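Local coordinates for blood group a-and b-cleaving endo-beta-galactosidase (Streptococcus pneumoniae, PDB 2YGL), which cleaves blood group A and B antigens as a family 98 endo-beta-galactosidase and, through its tandem CBM51 modules, probably binds such carbohydrates, at residues A[61-66]-A[161-166]; A[66-71]-A[149-154]; A[84-89]-A[132-137]; A[101-106]-A[157-162]; A[108-113]-A[141-146]. All blocks are in the same frame, centred on the assembly; numbering follows the deposited sequence.

Contact 1: residues A[61-66]-A[161-166]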
# COMPACT_ATOMS: atom_id res chain seq x y z
N ILE A 61 -10.70 7.22 -22.09
CA ILE A 61 -11.71 6.29 -22.59
C ILE A 61 -12.77 7.08 -23.36
O ILE A 61 -13.31 8.06 -22.86
CB ILE A 61 -12.37 5.49 -21.43
CG1 ILE A 61 -11.33 4.68 -20.63
CG2 ILE A 61 -13.49 4.59 -21.94
CD1 ILE A 61 -10.60 3.59 -21.42
N GLY A 62 -13.06 6.63 -24.58
CA GLY A 62 -14.06 7.27 -25.43
C GLY A 62 -15.25 6.37 -25.70
O GLY A 62 -15.09 5.26 -26.23
N THR A 63 -16.44 6.84 -25.34
CA THR A 63 -17.67 6.07 -25.51
C THR A 63 -18.79 6.89 -26.14
O THR A 63 -18.63 8.10 -26.38
CB THR A 63 -18.14 5.46 -24.16
OG1 THR A 63 -19.19 4.51 -24.39
CG2 THR A 63 -18.64 6.54 -23.19
N VAL A 64 -19.91 6.23 -26.43
CA VAL A 64 -21.16 6.90 -26.74
C VAL A 64 -22.14 6.58 -25.60
O VAL A 64 -22.30 5.42 -25.21
CB VAL A 64 -21.75 6.45 -28.10
CG1 VAL A 64 -23.17 6.98 -28.30
CG2 VAL A 64 -20.85 6.91 -29.24
N ALA A 65 -22.77 7.62 -25.06
CA ALA A 65 -23.70 7.47 -23.95
C ALA A 65 -24.94 6.66 -24.33
O ALA A 65 -25.35 6.64 -25.49
CB ALA A 65 -24.11 8.84 -23.41
N ASP A 66 -25.50 5.96 -23.35
CA ASP A 66 -26.75 5.23 -23.53
C ASP A 66 -27.65 5.48 -22.32
O ASP A 66 -27.68 6.60 -21.80
CB ASP A 66 -26.49 3.73 -23.75
CG ASP A 66 -27.49 3.09 -24.70
OD1 ASP A 66 -28.40 3.79 -25.19
OD2 ASP A 66 -27.35 1.88 -24.99
N VAL A 161 -19.07 10.95 -25.25
CA VAL A 161 -18.57 11.14 -23.88
C VAL A 161 -17.15 10.62 -23.78
O VAL A 161 -16.86 9.48 -24.16
CB VAL A 161 -19.48 10.45 -22.82
CG1 VAL A 161 -18.80 10.40 -21.46
CG2 VAL A 161 -20.81 11.17 -22.71
N VAL A 162 -16.25 11.47 -23.29
CA VAL A 162 -14.89 11.06 -23.01
C VAL A 162 -14.55 11.20 -21.53
O VAL A 162 -14.89 12.20 -20.89
CB VAL A 162 -13.84 11.81 -23.87
CG1 VAL A 162 -13.85 11.30 -25.30
CG2 VAL A 162 -14.04 13.33 -23.82
N PHE A 163 -13.88 10.18 -21.02
CA PHE A 163 -13.29 10.22 -19.69
C PHE A 163 -11.81 10.49 -19.92
O PHE A 163 -10.98 9.57 -19.93
CB PHE A 163 -13.55 8.89 -18.95
CG PHE A 163 -15.02 8.56 -18.78
CD1 PHE A 163 -15.72 7.92 -19.80
CD2 PHE A 163 -15.69 8.89 -17.61
CE1 PHE A 163 -17.08 7.61 -19.65
CE2 PHE A 163 -17.05 8.58 -17.44
CZ PHE A 163 -17.74 7.95 -18.47
N ALA A 164 -11.49 11.76 -20.13
CA ALA A 164 -10.13 12.20 -20.48
C ALA A 164 -9.18 12.07 -19.30
O ALA A 164 -9.50 12.48 -18.18
CB ALA A 164 -10.14 13.63 -21.00
N ASP A 165 -8.00 11.50 -19.57
CA ASP A 165 -6.94 11.31 -18.57
C ASP A 165 -7.35 10.36 -17.42
O ASP A 165 -6.77 10.41 -16.33
CB ASP A 165 -6.45 12.67 -18.03
CG ASP A 165 -5.10 12.57 -17.36
OD1 ASP A 165 -4.16 12.01 -17.96
OD2 ASP A 165 -4.97 13.08 -16.22
N ALA A 166 -8.32 9.50 -17.69
CA ALA A 166 -8.89 8.60 -16.68
C ALA A 166 -7.83 7.69 -16.05
O ALA A 166 -7.22 6.87 -16.74
CB ALA A 166 -10.03 7.78 -17.27
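The carbonyl oxygen of I61 is gripped from two neighbouring residues of segment 161-166: F163 N gives it a hydrogen bond of 2.9 Å, and V162 CA brings a C-H contact of 3.4 Å. The return bond from I61 N to F163 O is longer at 3.2 Å. Farther along, T63 N donates to V161 O at 2.9 Å. These bonds join antiparallel strands 60-64 and 160-171 in one sheet of a CBM51-type beta-sandwich; the face carrying T63, V161 and F163 turns to S150 and L148 of the opposing sheet. On that face the methyl of T63 comes at a slant to the phenyl group, CG2 reaching its edge at F163 CE1 (4.0 Å), while F163 also packs on T85 and I87. Chi1 of -169° sets T63 OG1 anti to the backbone N, and its hydroxyl bonds to S69 OG. A65 CB closes on V161 CG2 at 4.1 Å. On the reverse face G62 presents only its CA, against which V162 CG1 lies at 4.0 Å; I45 and L47 pack on the same valine.

Contact 2: residues A[66-71]-A[149-154]. With CA (calcium ion), chain C.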
# COMPACT_ATOMS: atom_id res chain seq x y z
N ASP A 66 -25.50 5.96 -23.35
CA ASP A 66 -26.75 5.23 -23.53
C ASP A 66 -27.65 5.48 -22.32
O ASP A 66 -27.68 6.60 -21.80
CB ASP A 66 -26.49 3.73 -23.75
CG ASP A 66 -27.49 3.09 -24.70
OD1 ASP A 66 -28.40 3.79 -25.19
OD2 ASP A 66 -27.35 1.88 -24.99
N SER A 67 -28.37 4.46 -21.85
CA SER A 67 -29.28 4.63 -20.71
C SER A 67 -29.16 3.57 -19.61
O SER A 67 -30.15 2.91 -19.28
CB SER A 67 -30.73 4.75 -21.19
OG SER A 67 -30.95 6.00 -21.83
N PRO A 68 -27.96 3.40 -19.01
CA PRO A 68 -26.71 4.08 -19.33
C PRO A 68 -25.74 3.25 -20.17
O PRO A 68 -25.91 2.03 -20.30
CB PRO A 68 -26.09 4.33 -17.95
CG PRO A 68 -26.62 3.20 -17.09
CD PRO A 68 -27.84 2.62 -17.76
N SER A 69 -24.74 3.91 -20.74
CA SER A 69 -23.53 3.25 -21.21
C SER A 69 -22.67 3.00 -19.97
O SER A 69 -22.49 3.90 -19.15
CB SER A 69 -22.78 4.14 -22.21
OG SER A 69 -21.39 3.85 -22.24
N VAL A 70 -22.15 1.78 -19.83
CA VAL A 70 -21.40 1.40 -18.64
C VAL A 70 -20.06 0.75 -19.00
O VAL A 70 -20.01 -0.21 -19.77
CB VAL A 70 -22.22 0.44 -17.71
CG1 VAL A 70 -21.36 -0.10 -16.57
CG2 VAL A 70 -23.45 1.15 -17.16
N ILE A 71 -18.98 1.28 -18.43
CA ILE A 71 -17.65 0.68 -18.54
C ILE A 71 -17.12 0.39 -17.13
O ILE A 71 -16.91 1.31 -16.33
CB ILE A 71 -16.67 1.58 -19.34
CG1 ILE A 71 -17.28 1.96 -20.69
CG2 ILE A 71 -15.34 0.87 -19.55
CD1 ILE A 71 -16.93 3.34 -21.17
N LYS A 149 -20.31 5.57 -15.95
CA LYS A 149 -21.68 5.59 -16.47
C LYS A 149 -22.00 6.90 -17.18
O LYS A 149 -21.69 7.97 -16.67
CB LYS A 149 -22.68 5.36 -15.33
CG LYS A 149 -22.50 4.05 -14.57
CD LYS A 149 -23.26 4.05 -13.25
CE LYS A 149 -24.75 3.80 -13.43
NZ LYS A 149 -25.49 3.94 -12.15
N SER A 150 -22.62 6.80 -18.35
CA SER A 150 -23.05 7.99 -19.09
C SER A 150 -24.48 7.85 -19.61
O SER A 150 -24.83 6.84 -20.23
CB SER A 150 -22.07 8.34 -20.22
OG SER A 150 -21.85 7.24 -21.08
N PHE A 151 -25.29 8.88 -19.35
CA PHE A 151 -26.71 8.86 -19.67
C PHE A 151 -27.02 9.77 -20.87
O PHE A 151 -26.84 10.99 -20.80
CB PHE A 151 -27.55 9.25 -18.44
CG PHE A 151 -27.52 8.22 -17.34
CD1 PHE A 151 -26.50 8.21 -16.39
CD2 PHE A 151 -28.53 7.26 -17.24
CE1 PHE A 151 -26.47 7.26 -15.37
CE2 PHE A 151 -28.51 6.30 -16.22
CZ PHE A 151 -27.48 6.30 -15.28
N ALA A 152 -27.48 9.15 -21.95
CA ALA A 152 -27.71 9.84 -23.23
C ALA A 152 -28.96 10.71 -23.26
O ALA A 152 -29.02 11.68 -24.01
CB ALA A 152 -27.76 8.83 -24.37
N GLY A 153 -29.96 10.35 -22.46
CA GLY A 153 -31.23 11.06 -22.49
C GLY A 153 -32.09 10.64 -23.66
O GLY A 153 -32.18 9.45 -23.97
N GLU A 154 -32.71 11.62 -24.33
CA GLU A 154 -33.66 11.35 -25.41
C GLU A 154 -33.06 10.60 -26.59
O GLU A 154 -33.66 9.66 -27.11
CB GLU A 154 -34.33 12.64 -25.89
CG GLU A 154 -35.31 13.25 -24.89
CD GLU A 154 -36.08 14.42 -25.46
OE1 GLU A 154 -36.79 14.24 -26.48
OE2 GLU A 154 -35.97 15.53 -24.89
CA CA C . -28.28 12.63 -25.96
O HOH W 1 -30.12 8.23 -20.56
O HOH W 2 -19.99 5.31 -19.98
O HOH W 3 -30.35 13.53 -26.02
O HOH W 4 -28.11 13.52 -28.17
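S69 and S150 form an antiparallel hydrogen-bonded pair, S69 N to S150 O and S150 N to S69 O both 3.0 Å, and V70 and K149 follow as the non-hydrogen-bonded pair. The two strands, 69-74 and 145-151, are neighbours in the five-stranded sheet of the beta-sandwich. Before S69 the chain passes through a cis peptide bond ahead of P68, whose ring lies alongside the phenyl group of F151 and points the same way. P68 CB sits over one face in a CH-pi contact, 3.6 Å from the centroid and 16° off the normal of the F151 ring; R105 makes a cation-pi contact with the same ring. K149 runs beside V70, CG to V70 CG2 at 4.0 Å, and a bend at chi3 (78°) carries CE near P68 CG; its amine is salt-bridged to E109. On the reverse face S150 OG packs against S69 CB at 3.4 Å, and a water joins this hydroxyl to S69 O. S150 O also takes a weak bond from D66 N. A much shorter bond follows: A152 N donates to D66 O at 2.6 Å, and A152 O binds the calcium ion at 2.3 Å.

Contact 3: residues A[84-89]-A[132-137]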
# COMPACT_ATOMS: atom_id res chain seq x y z
N GLU A 84 -9.31 9.69 -10.79
CA GLU A 84 -9.31 11.04 -11.35
C GLU A 84 -9.48 11.04 -12.87
O GLU A 84 -8.88 10.23 -13.57
CB GLU A 84 -8.06 11.81 -10.94
CG GLU A 84 -8.02 12.14 -9.44
CD GLU A 84 -6.87 13.02 -9.03
OE1 GLU A 84 -5.89 13.15 -9.80
OE2 GLU A 84 -6.94 13.60 -7.93
N THR A 85 -10.33 11.95 -13.35
CA THR A 85 -10.61 12.10 -14.79
C THR A 85 -11.28 13.44 -15.10
O THR A 85 -11.88 14.07 -14.22
CB THR A 85 -11.50 10.94 -15.33
OG1 THR A 85 -11.48 10.95 -16.76
CG2 THR A 85 -12.94 11.06 -14.84
N TYR A 86 -11.16 13.88 -16.35
CA TYR A 86 -11.92 15.00 -16.87
C TYR A 86 -13.05 14.45 -17.73
O TYR A 86 -12.83 13.55 -18.55
CB TYR A 86 -11.03 15.92 -17.72
CG TYR A 86 -9.94 16.62 -16.95
CD1 TYR A 86 -8.70 16.00 -16.74
CD2 TYR A 86 -10.13 17.91 -16.44
CE1 TYR A 86 -7.69 16.64 -16.03
CE2 TYR A 86 -9.11 18.56 -15.74
CZ TYR A 86 -7.90 17.92 -15.54
OH TYR A 86 -6.89 18.54 -14.84
N ILE A 87 -14.25 14.97 -17.56
CA ILE A 87 -15.40 14.53 -18.34
C ILE A 87 -16.02 15.64 -19.17
O ILE A 87 -15.99 16.81 -18.78
CB ILE A 87 -16.51 13.85 -17.47
CG1 ILE A 87 -16.94 14.76 -16.31
CG2 ILE A 87 -16.04 12.48 -16.99
CD1 ILE A 87 -18.26 14.36 -15.66
N GLY A 88 -16.59 15.26 -20.31
CA GLY A 88 -17.29 16.18 -21.20
C GLY A 88 -17.58 15.49 -22.51
O GLY A 88 -17.28 14.31 -22.68
N ILE A 89 -18.17 16.22 -23.44
CA ILE A 89 -18.40 15.72 -24.79
C ILE A 89 -17.19 16.09 -25.64
O ILE A 89 -16.78 17.26 -25.66
CB ILE A 89 -19.71 16.27 -25.40
CG1 ILE A 89 -20.91 15.84 -24.55
CG2 ILE A 89 -19.87 15.79 -26.85
CD1 ILE A 89 -22.21 16.56 -24.88
N ALA A 132 -15.20 21.15 -19.49
CA ALA A 132 -14.93 19.88 -18.80
C ALA A 132 -15.07 19.98 -17.28
O ALA A 132 -14.74 21.00 -16.68
CB ALA A 132 -13.55 19.38 -19.17
N GLN A 133 -15.57 18.90 -16.67
CA GLN A 133 -15.58 18.77 -15.22
C GLN A 133 -14.49 17.80 -14.78
O GLN A 133 -14.33 16.73 -15.39
CB GLN A 133 -16.94 18.29 -14.71
CG GLN A 133 -18.07 19.33 -14.82
CD GLN A 133 -17.96 20.45 -13.80
OE1 GLN A 133 -17.30 20.31 -12.77
NE2 GLN A 133 -18.62 21.56 -14.08
N PHE A 134 -13.75 18.17 -13.74
CA PHE A 134 -12.72 17.31 -13.17
C PHE A 134 -13.28 16.50 -12.01
O PHE A 134 -13.90 17.06 -11.09
CB PHE A 134 -11.52 18.15 -12.70
CG PHE A 134 -10.41 17.34 -12.06
CD1 PHE A 134 -9.66 16.44 -12.82
CD2 PHE A 134 -10.11 17.50 -10.71
CE1 PHE A 134 -8.63 15.70 -12.23
CE2 PHE A 134 -9.08 16.77 -10.11
CZ PHE A 134 -8.34 15.87 -10.88
N ILE A 135 -13.09 15.19 -12.06
CA ILE A 135 -13.54 14.29 -11.01
C ILE A 135 -12.35 13.80 -10.20
O ILE A 135 -11.33 13.37 -10.76
CB ILE A 135 -14.30 13.05 -11.59
CG1 ILE A 135 -15.49 13.48 -12.44
CG2 ILE A 135 -14.76 12.12 -10.46
CD1 ILE A 135 -16.13 12.35 -13.23
N SER A 136 -12.47 13.89 -8.88
CA SER A 136 -11.51 13.29 -7.96
C SER A 136 -12.27 12.67 -6.79
O SER A 136 -12.78 13.39 -5.92
CB SER A 136 -10.49 14.32 -7.48
OG SER A 136 -9.41 13.69 -6.82
N VAL A 137 -12.37 11.35 -6.79
CA VAL A 137 -13.09 10.62 -5.75
C VAL A 137 -12.18 9.65 -5.00
O VAL A 137 -11.28 9.05 -5.59
CB VAL A 137 -14.34 9.87 -6.28
CG1 VAL A 137 -15.45 10.85 -6.64
CG2 VAL A 137 -13.99 8.97 -7.47
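Y86 and F134 cross obliquely on one face of the paired strands, their ring planes 46° apart, so they meet neither as a stack nor edge-to-face. F134 CD1 stands over the centre of the tyrosine ring, with Y86 CZ the nearest atom of that ring, at 3.6 Å. The two first torsions differ: CG of F134 is anti to its backbone N (chi1 179°), whereas CG of Y86 is anti to the carbonyl carbon (chi1 -66°). K55 adds a cation-pi contact to Y86. E84 meets the phenylalanine askew, its carboxylate turned well out of the ring plane; E84 OE1 lies in that plane at the ring's edge, 3.8 Å from F134 CZ. Its partner oxygen E84 OE2 receives the hydroxyl of S136 OG at 2.7 Å on the anti lone pair.

The other face carries T85, I87, Q133 and I135, and its contacts are mostly between aliphatic carbons. T85 and I135 run side by side, T85 CG2 to I135 CD1 at 3.8 Å, and I87 crosses I135 at about a right angle, its CG2 reaching the same CD1. Y116 of strand 113-117 packs on I87 and I135. Between the faces the antiparallel backbones of strands 82-87 and 133-138 are bonded in both directions, the shortest link being I135 N to T85 O at 2.7 Å. The pairing adds strand 133-138 to the sandwich sheet that also holds strand 160-171, and A164 O of that strand accepts the hydroxyl of T85. An oxygen facing the weakly positive C-H rim of F134, with a serine hydroxyl on its partner, would modestly favour the charged form of E84.

Contact 4: residues A[101-106]-A[157-162]. With CA (calcium ion), chain C.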
# COMPACT_ATOMS: atom_id res chain seq x y z
N ALA A 101 -25.30 15.85 -29.44
CA ALA A 101 -24.38 16.19 -28.34
C ALA A 101 -25.11 16.73 -27.09
O ALA A 101 -24.80 17.82 -26.59
CB ALA A 101 -23.28 17.16 -28.81
N VAL A 102 -26.07 15.96 -26.61
CA VAL A 102 -26.84 16.32 -25.41
C VAL A 102 -26.78 15.15 -24.43
O VAL A 102 -27.43 14.12 -24.64
CB VAL A 102 -28.30 16.70 -25.74
CG1 VAL A 102 -29.10 16.99 -24.47
CG2 VAL A 102 -28.34 17.92 -26.67
N VAL A 103 -25.99 15.30 -23.38
CA VAL A 103 -25.79 14.25 -22.39
C VAL A 103 -26.44 14.67 -21.08
O VAL A 103 -26.09 15.71 -20.51
CB VAL A 103 -24.28 13.93 -22.19
CG1 VAL A 103 -24.06 13.03 -20.98
CG2 VAL A 103 -23.72 13.29 -23.46
N ASP A 104 -27.40 13.87 -20.63
CA ASP A 104 -28.17 14.18 -19.43
C ASP A 104 -27.32 14.12 -18.16
O ASP A 104 -27.40 15.01 -17.31
CB ASP A 104 -29.38 13.24 -19.30
CG ASP A 104 -30.56 13.67 -20.17
OD1 ASP A 104 -30.37 14.49 -21.10
OD2 ASP A 104 -31.68 13.18 -19.91
N ARG A 105 -26.50 13.08 -18.04
CA ARG A 105 -25.80 12.80 -16.79
C ARG A 105 -24.58 11.89 -16.99
O ARG A 105 -24.61 10.97 -17.81
CB ARG A 105 -26.77 12.14 -15.81
CG ARG A 105 -26.37 12.22 -14.35
CD ARG A 105 -27.55 11.88 -13.45
NE ARG A 105 -27.92 10.46 -13.47
CZ ARG A 105 -28.95 9.95 -14.14
NH1 ARG A 105 -29.74 10.73 -14.86
NH2 ARG A 105 -29.20 8.66 -14.07
N ILE A 106 -23.52 12.15 -16.23
CA ILE A 106 -22.39 11.24 -16.12
C ILE A 106 -22.18 10.90 -14.65
O ILE A 106 -22.13 11.80 -13.80
CB ILE A 106 -21.08 11.84 -16.73
CG1 ILE A 106 -21.26 12.10 -18.23
CG2 ILE A 106 -19.89 10.90 -16.49
CD1 ILE A 106 -20.16 12.95 -18.86
N TRP A 157 -27.47 10.50 -30.31
CA TRP A 157 -26.81 11.23 -31.39
C TRP A 157 -25.76 12.23 -30.89
O TRP A 157 -26.07 13.10 -30.07
CB TRP A 157 -27.83 11.97 -32.26
CG TRP A 157 -29.00 11.14 -32.76
CD1 TRP A 157 -28.97 9.82 -33.13
CD2 TRP A 157 -30.35 11.59 -32.96
NE1 TRP A 157 -30.23 9.42 -33.53
CE2 TRP A 157 -31.09 10.49 -33.44
CE3 TRP A 157 -31.00 12.81 -32.76
CZ2 TRP A 157 -32.45 10.57 -33.73
CZ3 TRP A 157 -32.36 12.90 -33.06
CH2 TRP A 157 -33.07 11.78 -33.54
N GLY A 158 -24.53 12.08 -31.37
CA GLY A 158 -23.43 12.99 -31.04
C GLY A 158 -22.92 12.95 -29.61
O GLY A 158 -22.09 13.78 -29.23
N ASP A 159 -23.40 11.99 -28.82
CA ASP A 159 -23.02 11.89 -27.41
C ASP A 159 -21.65 11.23 -27.21
O ASP A 159 -21.54 10.16 -26.60
CB ASP A 159 -24.09 11.15 -26.61
CG ASP A 159 -25.40 11.90 -26.55
OD1 ASP A 159 -25.46 13.09 -26.96
OD2 ASP A 159 -26.39 11.31 -26.08
N GLU A 160 -20.62 11.90 -27.71
CA GLU A 160 -19.25 11.41 -27.62
C GLU A 160 -18.67 11.74 -26.25
O GLU A 160 -17.89 12.68 -26.10
CB GLU A 160 -18.39 12.05 -28.73
CG GLU A 160 -18.86 11.76 -30.15
CD GLU A 160 -18.50 10.36 -30.62
OE1 GLU A 160 -17.33 9.95 -30.43
OE2 GLU A 160 -19.37 9.68 -31.19
N VAL A 161 -19.07 10.95 -25.25
CA VAL A 161 -18.57 11.14 -23.88
C VAL A 161 -17.15 10.62 -23.78
O VAL A 161 -16.86 9.48 -24.16
CB VAL A 161 -19.48 10.45 -22.82
CG1 VAL A 161 -18.80 10.40 -21.46
CG2 VAL A 161 -20.81 11.17 -22.71
N VAL A 162 -16.25 11.47 -23.29
CA VAL A 162 -14.89 11.06 -23.01
C VAL A 162 -14.55 11.20 -21.53
O VAL A 162 -14.89 12.20 -20.89
CB VAL A 162 -13.84 11.81 -23.87
CG1 VAL A 162 -13.85 11.30 -25.30
CG2 VAL A 162 -14.04 13.33 -23.82
CA CA C . -28.28 12.63 -25.96
O HOH W 4 -28.11 13.52 -28.17
O HOH W 3 -30.35 13.53 -26.02
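V102 O and D159 OD2 both bind the calcium ion, at 2.2 and 2.3 Å, one from each segment. Two waters, A152 O and H155 O complete the shell, so three ligands are backbone carbonyls and D159 supplies the side-chain carboxylate. The second carboxylate oxygen, D159 OD1, takes a bent hydrogen bond of 3.0 Å from V102 N (133° at the hydrogen), which arrives nearly along the C-O axis. One residue thus offers its N-H to the carboxylate and its carbonyl to the metal, fixing the rotation of the D159 group. W157 O accepts A101 N at 2.9 Å, and a metal-bound water also points a proton to it, though other acceptors compete for that water's protons. The backbone turns sharply here: G158 has positive phi, and D159 is the centre of an inverse gamma turn. The site sits where loops leave the two sheets of the beta-sandwich, consistent with a structural calcium as in many beta-sandwich carbohydrate-binding modules. V103 and D159 run past one another head to tail, V103 CG2 lying 3.8 Å from D159 CG. The same V103 CG2 touches V161 CG2 at 3.7 Å, the two valines crossing at about a right angle. I106 and V161 reach toward each other tip to tip, I106 CD1 meeting V161 CG1 at 3.9 Å. The exposed W157 stacks on the ring of H155, whose carbonyl is itself a calcium ligand.

Contact 5: residues A[108-113]-A[141-146]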
# COMPACT_ATOMS: atom_id res chain seq x y z
N ILE A 108 -20.04 8.24 -11.66
CA ILE A 108 -19.05 7.25 -11.28
C ILE A 108 -19.61 6.46 -10.10
O ILE A 108 -20.07 7.04 -9.12
CB ILE A 108 -17.67 7.88 -10.93
CG1 ILE A 108 -17.15 8.75 -12.09
CG2 ILE A 108 -16.65 6.81 -10.53
CD1 ILE A 108 -16.88 8.00 -13.40
N GLU A 109 -19.57 5.14 -10.23
CA GLU A 109 -20.15 4.24 -9.25
C GLU A 109 -19.09 3.25 -8.76
O GLU A 109 -18.33 2.70 -9.56
CB GLU A 109 -21.32 3.49 -9.88
CG GLU A 109 -22.13 2.60 -8.95
CD GLU A 109 -23.35 2.01 -9.62
OE1 GLU A 109 -24.24 2.79 -10.05
OE2 GLU A 109 -23.43 0.77 -9.73
N ILE A 110 -19.04 3.04 -7.45
CA ILE A 110 -18.18 2.02 -6.85
C ILE A 110 -19.02 1.07 -6.00
O ILE A 110 -19.66 1.50 -5.03
CB ILE A 110 -17.03 2.63 -6.00
CG1 ILE A 110 -16.11 3.50 -6.87
CG2 ILE A 110 -16.22 1.52 -5.32
CD1 ILE A 110 -15.15 4.38 -6.08
N ASP A 111 -19.02 -0.20 -6.38
CA ASP A 111 -19.74 -1.27 -5.66
C ASP A 111 -21.20 -0.91 -5.33
O ASP A 111 -21.66 -1.11 -4.21
CB ASP A 111 -18.98 -1.68 -4.39
CG ASP A 111 -17.58 -2.20 -4.69
OD1 ASP A 111 -17.37 -2.85 -5.73
OD2 ASP A 111 -16.68 -1.96 -3.85
N GLY A 112 -21.91 -0.38 -6.32
CA GLY A 112 -23.33 -0.04 -6.18
C GLY A 112 -23.60 1.34 -5.62
O GLY A 112 -24.76 1.76 -5.54
N LYS A 113 -22.55 2.05 -5.23
CA LYS A 113 -22.67 3.39 -4.66
C LYS A 113 -22.23 4.47 -5.65
O LYS A 113 -21.10 4.45 -6.13
CB LYS A 113 -21.85 3.51 -3.37
CG LYS A 113 -22.63 3.31 -2.07
CD LYS A 113 -22.98 1.86 -1.82
CE LYS A 113 -23.56 1.67 -0.43
NZ LYS A 113 -23.99 0.26 -0.21
N GLN A 141 -10.94 1.19 0.74
CA GLN A 141 -9.89 0.17 0.76
C GLN A 141 -10.40 -1.20 0.30
O GLN A 141 -9.65 -1.98 -0.30
CB GLN A 141 -9.28 0.06 2.16
CG GLN A 141 -7.93 -0.66 2.21
CD GLN A 141 -7.36 -0.77 3.63
OE1 GLN A 141 -7.95 -0.28 4.60
NE2 GLN A 141 -6.20 -1.41 3.74
N ASN A 142 -11.67 -1.46 0.57
CA ASN A 142 -12.32 -2.73 0.24
C ASN A 142 -12.88 -2.83 -1.19
O ASN A 142 -13.36 -3.89 -1.59
CB ASN A 142 -13.46 -2.99 1.23
CG ASN A 142 -14.17 -1.71 1.65
OD1 ASN A 142 -13.77 -1.04 2.60
ND2 ASN A 142 -15.23 -1.36 0.93
N ALA A 143 -12.80 -1.74 -1.96
CA ALA A 143 -13.47 -1.63 -3.26
C ALA A 143 -13.12 -2.73 -4.26
O ALA A 143 -11.96 -3.12 -4.38
CB ALA A 143 -13.23 -0.26 -3.87
N LYS A 144 -14.14 -3.20 -4.98
CA LYS A 144 -14.00 -4.30 -5.93
C LYS A 144 -14.28 -3.89 -7.38
O LYS A 144 -13.65 -4.40 -8.31
CB LYS A 144 -14.90 -5.47 -5.53
CG LYS A 144 -14.43 -6.23 -4.29
CD LYS A 144 -15.48 -7.22 -3.79
CE LYS A 144 -14.98 -8.03 -2.61
NZ LYS A 144 -14.65 -7.18 -1.42
N LYS A 145 -15.23 -2.97 -7.56
CA LYS A 145 -15.72 -2.62 -8.89
C LYS A 145 -15.96 -1.12 -9.04
O LYS A 145 -16.70 -0.53 -8.25
CB LYS A 145 -17.01 -3.40 -9.19
CG LYS A 145 -17.48 -3.35 -10.63
CD LYS A 145 -18.85 -3.98 -10.75
CE LYS A 145 -19.19 -4.30 -12.20
NZ LYS A 145 -20.45 -5.09 -12.28
N ILE A 146 -15.35 -0.52 -10.06
CA ILE A 146 -15.61 0.87 -10.40
C ILE A 146 -16.28 0.96 -11.78
O ILE A 146 -15.86 0.29 -12.73
CB ILE A 146 -14.33 1.77 -10.30
CG1 ILE A 146 -14.69 3.25 -10.45
CG2 ILE A 146 -13.25 1.33 -11.31
CD1 ILE A 146 -13.61 4.23 -10.00
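D111 plugs its carboxylate into the hollow made by the backbone at A143, K144 and K145. D111 OD2 receives K144 N at 3.0 Å on its syn lone pair and lies close over A143 CA. D111 OD1 accepts K145 N at 2.8 Å from the syn side, 27° out of the carboxylate plane, and takes a weak second bond from K144 N. CG of D111 is anti to its carbonyl carbon (chi1 -59°), which sends the group toward this bend. The backbone joins in, D111 N donating to K145 O at 3.0 Å. D111 itself stands in the type I' turn I110-K113 that links strands 105-110 and 113-117 as a beta hairpin, and strand 145-151 runs antiparallel on the other side of strand 105-110. The apolar bumps interlock beneath. I146 CD1 enters the notch between two isoleucines, 4.0 Å from I108 CG2 and 4.1 Å from I110 CG1, coming at a slant to both. I110 CG2 in turn fills the angle between A143 CB, at 3.8 Å, and K145 O. F83 of the opposing sheet packs on I108 and I146, and I75 on A143 and I146, which places these methyls in the sandwich core. With backbone N-H groups pinning both oxygens, and the amine of K144 not far off, the carboxylate of D111 would be expected to stay ionised.

Contacts 2 and 4 share the calcium ion and two of its waters; their centres are 8 Å apart, and a backbone bond joins F151 N to R105 O between them. Contact 1 lies 9 Å from contact 4 by centres and about 6 Å from the metal by the side chain of A65, whose N lies 3.2 Å from D159 O in a backbone bond. Contact 3, 10 Å from contact 1, extends the same sheet through the backbone bond A164 N to Y86 O (2.7 Å). Contact 5 stands 23 Å from contact 4 between centres, yet shares strand 145-151 with contact 2, and the K149-E109 salt bridge ties the two. F163 and I135, from the sheet of strands 160-171 and 133-138, meet I108 of strand 105-110 across the sandwich.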